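Side-chain contacts in D-glucosaminate-6-phosphate ammonia lyase (Salmonella typhimurium, PDB 7LCE), which belongs to the SelA-like family of pyridoxal-phosphate proteins with the aminotransferase-type fold and carries its cofactor bound to a lysine: residues G111-Y116 against I131-S136; A75-A80 against I187-A192. All coordinates share one frame; numbering follows the deposited sequence.

Contact 1 of 2, residues G111-Y116 against I131-S136; sequences GHNVDY and IVEVGS
The side chain of Asn113 turns its ND2 onto OE2 of Glu133, the two side chains crossing at about a right angle. ND2 of Asn113 gives a hydrogen bond to OE2 of Glu133 at 3.2 Å with an N-H...O angle of 147°. The donor comes from above the carboxylate plane, and the amide and carboxylate planes stand 68° apart, so the two groups do not lie flat together. Asn113 gets there because its CG is anti to the backbone N (chi1 -167°), while the chain of Glu133 runs extended beyond CG to bring OE2 within reach of ND2, tilted modestly from the amide plane. Ile131 borders the same amide, its CD1 4.4 Å from Asn113 ND2, and the backbone of Gly111 faces that of Ser136. Glu133 is also gripped by two arginines: OE1 forms a salt bridge with Arg110 of its own chain, and OE2 one with Arg110 of the second subunit. They probably favour the ionised carboxylate and offset the nearby like charge of Glu133 of the second subunit. The contact thus sets the loop after strand 105-109 against strand 130-134, outermost in this chain's mixed sheet, at a subunit interface of this PLP-dependent aminotransferase-type fold.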
ATOM      1  N   GLY A 111      10.871  15.490 -28.384  1.00 79.04           N
ATOM      2  CA  GLY A 111      10.760  16.505 -29.413  1.00 68.15           C
ATOM      3  C   GLY A 111       9.528  16.381 -30.283  1.00 64.67           C
ATOM      4  O   GLY A 111       9.236  17.307 -31.046  1.00 73.50           O
ATOM      5  N   HIS A 112       8.808  15.262 -30.199  1.00 68.45           N
ATOM      6  CA  HIS A 112       7.589  15.062 -30.967  1.00 65.29           C
ATOM      7  C   HIS A 112       6.318  15.283 -30.159  1.00 71.15           C
ATOM      8  O   HIS A 112       5.225  15.237 -30.733  1.00 68.86           O
ATOM      9  CB  HIS A 112       7.569  13.653 -31.566  1.00 65.94           C
ATOM     10  CG  HIS A 112       8.529  13.470 -32.697  1.00 62.57           C
ATOM     11  ND1 HIS A 112       8.584  12.317 -33.448  1.00 62.91           N
ATOM     12  CD2 HIS A 112       9.470  14.298 -33.207  1.00 71.63           C
ATOM     13  CE1 HIS A 112       9.518  12.443 -34.374  1.00 59.24           C
ATOM     14  NE2 HIS A 112      10.071  13.635 -34.248  1.00 64.09           N
ATOM     15  N   ASN A 113       6.429  15.524 -28.854  1.00 78.76           N
ATOM     16  CA  ASN A 113       5.250  15.808 -28.047  1.00 73.23           C
ATOM     17  C   ASN A 113       4.776  17.219 -28.359  1.00 69.69           C
ATOM     18  O   ASN A 113       5.207  18.183 -27.716  1.00 77.87           O
ATOM     19  CB  ASN A 113       5.559  15.653 -26.558  1.00 56.61           C
ATOM     20  CG  ASN A 113       4.312  15.630 -25.703  1.00 65.65           C
ATOM     21  OD1 ASN A 113       3.279  16.189 -26.073  1.00 89.75           O
ATOM     22  ND2 ASN A 113       4.401  14.982 -24.549  1.00 83.93           N
ATOM     23  N   VAL A 114       3.879  17.349 -29.335  1.00 70.65           N
ATOM     24  CA  VAL A 114       3.532  18.645 -29.898  1.00 80.72           C
ATOM     25  C   VAL A 114       2.067  18.963 -29.633  1.00 89.09           C
ATOM     26  O   VAL A 114       1.242  18.083 -29.372  1.00 88.66           O
ATOM     27  CB  VAL A 114       3.828  18.702 -31.407  1.00 72.24           C
ATOM     28  CG1 VAL A 114       5.323  18.590 -31.653  1.00 62.23           C
ATOM     29  CG2 VAL A 114       3.076  17.594 -32.129  1.00 64.33           C
ATOM     30  N   ASP A 115       1.758  20.256 -29.704  1.00 92.65           N
ATOM     31  CA  ASP A 115       0.409  20.783 -29.547  1.00 83.83           C
ATOM     32  C   ASP A 115      -0.040  21.325 -30.899  1.00 92.92           C
ATOM     33  O   ASP A 115       0.559  22.274 -31.420  1.00 87.74           O
ATOM     34  CB  ASP A 115       0.377  21.882 -28.482  1.00 82.52           C
ATOM     35  CG  ASP A 115      -1.036  22.245 -28.042  1.00 90.07           C
ATOM     36  OD1 ASP A 115      -1.906  22.451 -28.914  1.00 81.75           O
ATOM     37  OD2 ASP A 115      -1.271  22.348 -26.819  1.00 81.94           O
ATOM     38  N   TYR A 116      -1.088  20.723 -31.465  1.00 90.61           N
ATOM     39  CA  TYR A 116      -1.646  21.146 -32.744  1.00 82.89           C
ATOM     40  C   TYR A 116      -3.001  21.829 -32.576  1.00 88.33           C
ATOM     41  O   TYR A 116      -3.862  21.743 -33.455  1.00 93.43           O
ATOM     42  CB  TYR A 116      -1.770  19.950 -33.688  1.00 75.55           C
ATOM     43  CG  TYR A 116      -2.493  18.768 -33.084  1.00 75.87           C
ATOM     44  CD1 TYR A 116      -3.882  18.715 -33.066  1.00 89.53           C
ATOM     45  CD2 TYR A 116      -1.791  17.702 -32.536  1.00 77.06           C
ATOM     46  CE1 TYR A 116      -4.552  17.642 -32.516  1.00 82.05           C
ATOM     47  CE2 TYR A 116      -2.455  16.618 -31.983  1.00 78.13           C
ATOM     48  CZ  TYR A 116      -3.837  16.596 -31.979  1.00 75.61           C
ATOM     49  OH  TYR A 116      -4.513  15.529 -31.433  1.00 73.52           O
ATOM     50  N   ILE A 131       2.285   7.898 -21.928  1.00 52.37           N
ATOM     51  CA  ILE A 131       3.385   8.384 -22.757  1.00 48.74           C
ATOM     52  C   ILE A 131       4.715   8.151 -22.053  1.00 49.46           C
ATOM     53  O   ILE A 131       4.861   8.437 -20.858  1.00 72.62           O
ATOM     54  CB  ILE A 131       3.192   9.868 -23.097  1.00 51.65           C
ATOM     55  CG1 ILE A 131       1.998  10.035 -24.035  1.00 57.98           C
ATOM     56  CG2 ILE A 131       4.458  10.446 -23.721  1.00 58.00           C
ATOM     57  CD1 ILE A 131       2.039  11.304 -24.842  1.00 92.77           C
ATOM     58  N   VAL A 132       5.689   7.633 -22.797  1.00 49.76           N
ATOM     59  CA  VAL A 132       7.079   7.538 -22.359  1.00 44.98           C
ATOM     60  C   VAL A 132       7.908   8.370 -23.327  1.00 58.51           C
ATOM     61  O   VAL A 132       8.025   8.023 -24.511  1.00 57.74           O
ATOM     62  CB  VAL A 132       7.573   6.087 -22.319  1.00 47.19           C
ATOM     63  CG1 VAL A 132       9.080   6.046 -22.116  1.00 51.46           C
ATOM     64  CG2 VAL A 132       6.860   5.310 -21.225  1.00 41.65           C
ATOM     65  N   GLU A 133       8.502   9.454 -22.828  1.00 62.19           N
ATOM     66  CA  GLU A 133       9.246  10.382 -23.669  1.00 53.17           C
ATOM     67  C   GLU A 133      10.711   9.981 -23.748  1.00 57.75           C
ATOM     68  O   GLU A 133      11.323   9.605 -22.744  1.00 66.61           O
ATOM     69  CB  GLU A 133       9.128  11.811 -23.137  1.00 63.57           C
ATOM     70  CG  GLU A 133       7.779  12.459 -23.394  1.00 57.40           C
ATOM     71  CD  GLU A 133       7.635  13.789 -22.685  1.00 73.80           C
ATOM     72  OE1 GLU A 133       7.819  13.828 -21.450  1.00 84.15           O
ATOM     73  OE2 GLU A 133       7.339  14.797 -23.364  1.00 80.28           O
ATOM     74  N   VAL A 134      11.272  10.071 -24.952  1.00 56.70           N
ATOM     75  CA  VAL A 134      12.633   9.632 -25.236  1.00 56.26           C
ATOM     76  C   VAL A 134      13.483  10.850 -25.571  1.00 71.69           C
ATOM     77  O   VAL A 134      13.049  11.732 -26.324  1.00 66.54           O
ATOM     78  CB  VAL A 134      12.658   8.609 -26.383  1.00 60.13           C
ATOM     79  CG1 VAL A 134      14.085   8.351 -26.841  1.00 70.76           C
ATOM     80  CG2 VAL A 134      12.008   7.321 -25.937  1.00 65.45           C
ATOM     81  N   GLY A 135      14.678  10.911 -24.988  1.00 71.22           N
ATOM     82  CA  GLY A 135      15.622  11.955 -25.317  1.00 75.32           C
ATOM     83  C   GLY A 135      15.220  13.304 -24.746  1.00 67.70           C
ATOM     84  O   GLY A 135      14.286  13.437 -23.956  1.00 80.35           O
ATOM     85  N   SER A 136      15.961  14.319 -25.174  1.00 71.51           N
ATOM     86  CA  SER A 136      15.696  15.695 -24.794  1.00 63.62           C
ATOM     87  C   SER A 136      14.979  16.409 -25.938  1.00 63.28           C
ATOM     88  O   SER A 136      14.767  15.854 -27.018  1.00 85.22           O
ATOM     89  CB  SER A 136      16.997  16.405 -24.419  1.00 76.04           C
ATOM     90  OG  SER A 136      17.622  15.766 -23.318  1.00 92.55           O
TER

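Contact 2 of 2, residues A75-A80 against I187-A192; sequences AGIAIA and IVDAAA
Ile77 sets its CD1 methyl against the carboxylate of Asp189, 3.5 Å from OD2 and 3.7 Å from CG, where helix 73-86 lies on the central mixed sheet of the PLP-dependent aminotransferase-type fold. The isoleucine reaches this far because its CG1 is anti to the carbonyl carbon and the chain continues extended to CD1 (chi2 178°), while the two side chains approach at a slant. From the other side, the first torsion of Asp189 (chi1 175°) swings CG away from its own backbone N and carries the carboxylate out to that methyl. About one turn further along the helix, Ala80 points toward the strand and meets Ile187. CD1 of Ile187 lies 4.0 Å from CB of Ala80 and 3.7 Å from its backbone O, and CG2 of Ile187 comes within 4.1 Å of the same CB, so both branches of the isoleucine bear on the helix.

Further residues surround these groups. Ile77 also packs on Val120, Ala123 and Ile124 of helix 120-126, and Ala80 and Ile187 share Met206 and Ile208 of strand 206-210 as neighbours. Ile187 touches Ala155 and Leu157 on the other adjoining strand, 153-159, whose backbone is hydrogen-bonded to it through Leu156 and Tyr158. OD2 of Asp189 lies close to N1 of the pyridoxal phosphate-modified lysine at position 213, an arrangement consistent with the aspartate that faces the pyridine nitrogen in fold-type I PLP enzymes. Its OD1 accepts a weak hydrogen bond from Ala191 N at 3.3 Å, with an N-H...O angle of 128°.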
ATOM      1  N   ALA A  75      -8.702  11.175 -33.911  1.00 62.32           N
ATOM      2  CA  ALA A  75      -9.367   9.906 -33.641  1.00 55.15           C
ATOM      3  C   ALA A  75      -8.537   8.727 -34.128  1.00 61.74           C
ATOM      4  O   ALA A  75      -8.534   7.668 -33.491  1.00 66.81           O
ATOM      5  CB  ALA A  75     -10.750   9.884 -34.292  1.00 65.83           C
ATOM      6  N   GLY A  76      -7.825   8.894 -35.246  1.00 59.54           N
ATOM      7  CA  GLY A  76      -6.957   7.829 -35.723  1.00 51.45           C
ATOM      8  C   GLY A  76      -5.837   7.516 -34.749  1.00 51.34           C
ATOM      9  O   GLY A  76      -5.455   6.358 -34.579  1.00 56.94           O
ATOM     10  N   ILE A  77      -5.304   8.545 -34.090  1.00 63.84           N
ATOM     11  CA  ILE A  77      -4.268   8.324 -33.086  1.00 57.88           C
ATOM     12  C   ILE A  77      -4.839   7.572 -31.891  1.00 54.09           C
ATOM     13  O   ILE A  77      -4.240   6.607 -31.401  1.00 61.68           O
ATOM     14  CB  ILE A  77      -3.633   9.661 -32.665  1.00 55.44           C
ATOM     15  CG1 ILE A  77      -2.917  10.307 -33.855  1.00 55.69           C
ATOM     16  CG2 ILE A  77      -2.681   9.460 -31.495  1.00 45.09           C
ATOM     17  CD1 ILE A  77      -2.307  11.652 -33.544  1.00 68.78           C
ATOM     18  N   ALA A  78      -6.008   7.998 -31.408  1.00 62.29           N
ATOM     19  CA  ALA A  78      -6.620   7.331 -30.264  1.00 43.28           C
ATOM     20  C   ALA A  78      -6.961   5.882 -30.582  1.00 47.24           C
ATOM     21  O   ALA A  78      -6.704   4.985 -29.770  1.00 58.75           O
ATOM     22  CB  ALA A  78      -7.871   8.087 -29.823  1.00 54.12           C
ATOM     23  N   ILE A  79      -7.518   5.628 -31.767  1.00 56.88           N
ATOM     24  CA  ILE A  79      -7.907   4.267 -32.120  1.00 52.63           C
ATOM     25  C   ILE A  79      -6.677   3.394 -32.335  1.00 52.23           C
ATOM     26  O   ILE A  79      -6.635   2.239 -31.893  1.00 63.16           O
ATOM     27  CB  ILE A  79      -8.818   4.277 -33.361  1.00 45.61           C
ATOM     28  CG1 ILE A  79     -10.149   4.954 -33.044  1.00 37.65           C
ATOM     29  CG2 ILE A  79      -9.060   2.866 -33.861  1.00 40.98           C
ATOM     30  CD1 ILE A  79     -11.033   5.127 -34.257  1.00 47.08           C
ATOM     31  N   ALA A  80      -5.654   3.930 -33.006  1.00 50.33           N
ATOM     32  CA  ALA A  80      -4.454   3.141 -33.267  1.00 48.61           C
ATOM     33  C   ALA A  80      -3.776   2.725 -31.968  1.00 53.66           C
ATOM     34  O   ALA A  80      -3.304   1.589 -31.843  1.00 65.30           O
ATOM     35  CB  ALA A  80      -3.488   3.924 -34.154  1.00 49.41           C
ATOM     36  N   ILE A 187       3.512   3.316 -34.829  1.00 66.32           N
ATOM     37  CA  ILE A 187       2.420   4.204 -35.204  1.00 57.45           C
ATOM     38  C   ILE A 187       3.027   5.512 -35.687  1.00 62.65           C
ATOM     39  O   ILE A 187       3.908   6.076 -35.028  1.00 71.50           O
ATOM     40  CB  ILE A 187       1.460   4.438 -34.026  1.00 51.52           C
ATOM     41  CG1 ILE A 187       0.940   3.100 -33.499  1.00 51.35           C
ATOM     42  CG2 ILE A 187       0.303   5.334 -34.437  1.00 39.09           C
ATOM     43  CD1 ILE A 187       0.011   3.229 -32.317  1.00 40.39           C
ATOM     44  N   VAL A 188       2.559   5.993 -36.835  1.00 61.40           N
ATOM     45  CA  VAL A 188       3.065   7.218 -37.438  1.00 60.19           C
ATOM     46  C   VAL A 188       1.918   8.209 -37.556  1.00 68.76           C
ATOM     47  O   VAL A 188       0.870   7.891 -38.128  1.00 71.33           O
ATOM     48  CB  VAL A 188       3.704   6.959 -38.814  1.00 56.77           C
ATOM     49  CG1 VAL A 188       4.014   8.275 -39.497  1.00 60.31           C
ATOM     50  CG2 VAL A 188       4.966   6.134 -38.660  1.00 66.27           C
ATOM     51  N   ASP A 189       2.120   9.402 -37.010  1.00 68.06           N
ATOM     52  CA  ASP A 189       1.172  10.497 -37.159  1.00 55.87           C
ATOM     53  C   ASP A 189       1.611  11.336 -38.353  1.00 71.52           C
ATOM     54  O   ASP A 189       2.584  12.093 -38.268  1.00 76.16           O
ATOM     55  CB  ASP A 189       1.109  11.326 -35.879  1.00 49.12           C
ATOM     56  CG  ASP A 189       0.230  12.557 -36.016  1.00 73.23           C
ATOM     57  OD1 ASP A 189      -0.538  12.658 -36.998  1.00 72.35           O
ATOM     58  OD2 ASP A 189       0.299  13.426 -35.121  1.00 67.86           O
ATOM     59  N   ALA A 190       0.891  11.204 -39.465  1.00 64.09           N
ATOM     60  CA  ALA A 190       1.169  11.984 -40.663  1.00 57.89           C
ATOM     61  C   ALA A 190      -0.088  12.737 -41.075  1.00 74.53           C
ATOM     62  O   ALA A 190      -0.547  12.621 -42.216  1.00 81.82           O
ATOM     63  CB  ALA A 190       1.655  11.079 -41.795  1.00 58.26           C
ATOM     64  N   ALA A 191      -0.645  13.512 -40.142  1.00 70.17           N
ATOM     65  CA  ALA A 191      -1.963  14.105 -40.344  1.00 67.23           C
ATOM     66  C   ALA A 191      -1.971  15.063 -41.529  1.00 69.40           C
ATOM     67  O   ALA A 191      -2.859  14.998 -42.387  1.00 83.57           O
ATOM     68  CB  ALA A 191      -2.409  14.821 -39.068  1.00 65.38           C
ATOM     69  N   ALA A 192      -0.989  15.956 -41.596  1.00 65.85           N
ATOM     70  CA  ALA A 192      -0.932  16.959 -42.650  1.00 64.69           C
ATOM     71  C   ALA A 192      -0.164  16.490 -43.878  1.00 79.71           C
ATOM     72  O   ALA A 192      -0.088  17.231 -44.864  1.00 79.63           O
ATOM     73  CB  ALA A 192      -0.306  18.249 -42.111  1.00 75.43           C
TER

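After its first helices and strand 66-70 the chain enters helix 73-86, the opening side of contact 2, and returns to it at strand 186-189 after more than a hundred residues. Within that long loop it passes through strand 105-109, the loop 111-116, helix 120-126 and strand 130-134, where contact 1 closes a much shorter loop, so the two contacts nest and do not cross. Both draw on the same mixed sheet, contact 2 at an inner strand and contact 1 at the strand outermost within this chain. Their centres are 15 Å apart and their nearest atoms about 5 Å, without touching; helix 120-126 packs against residues of both contacts.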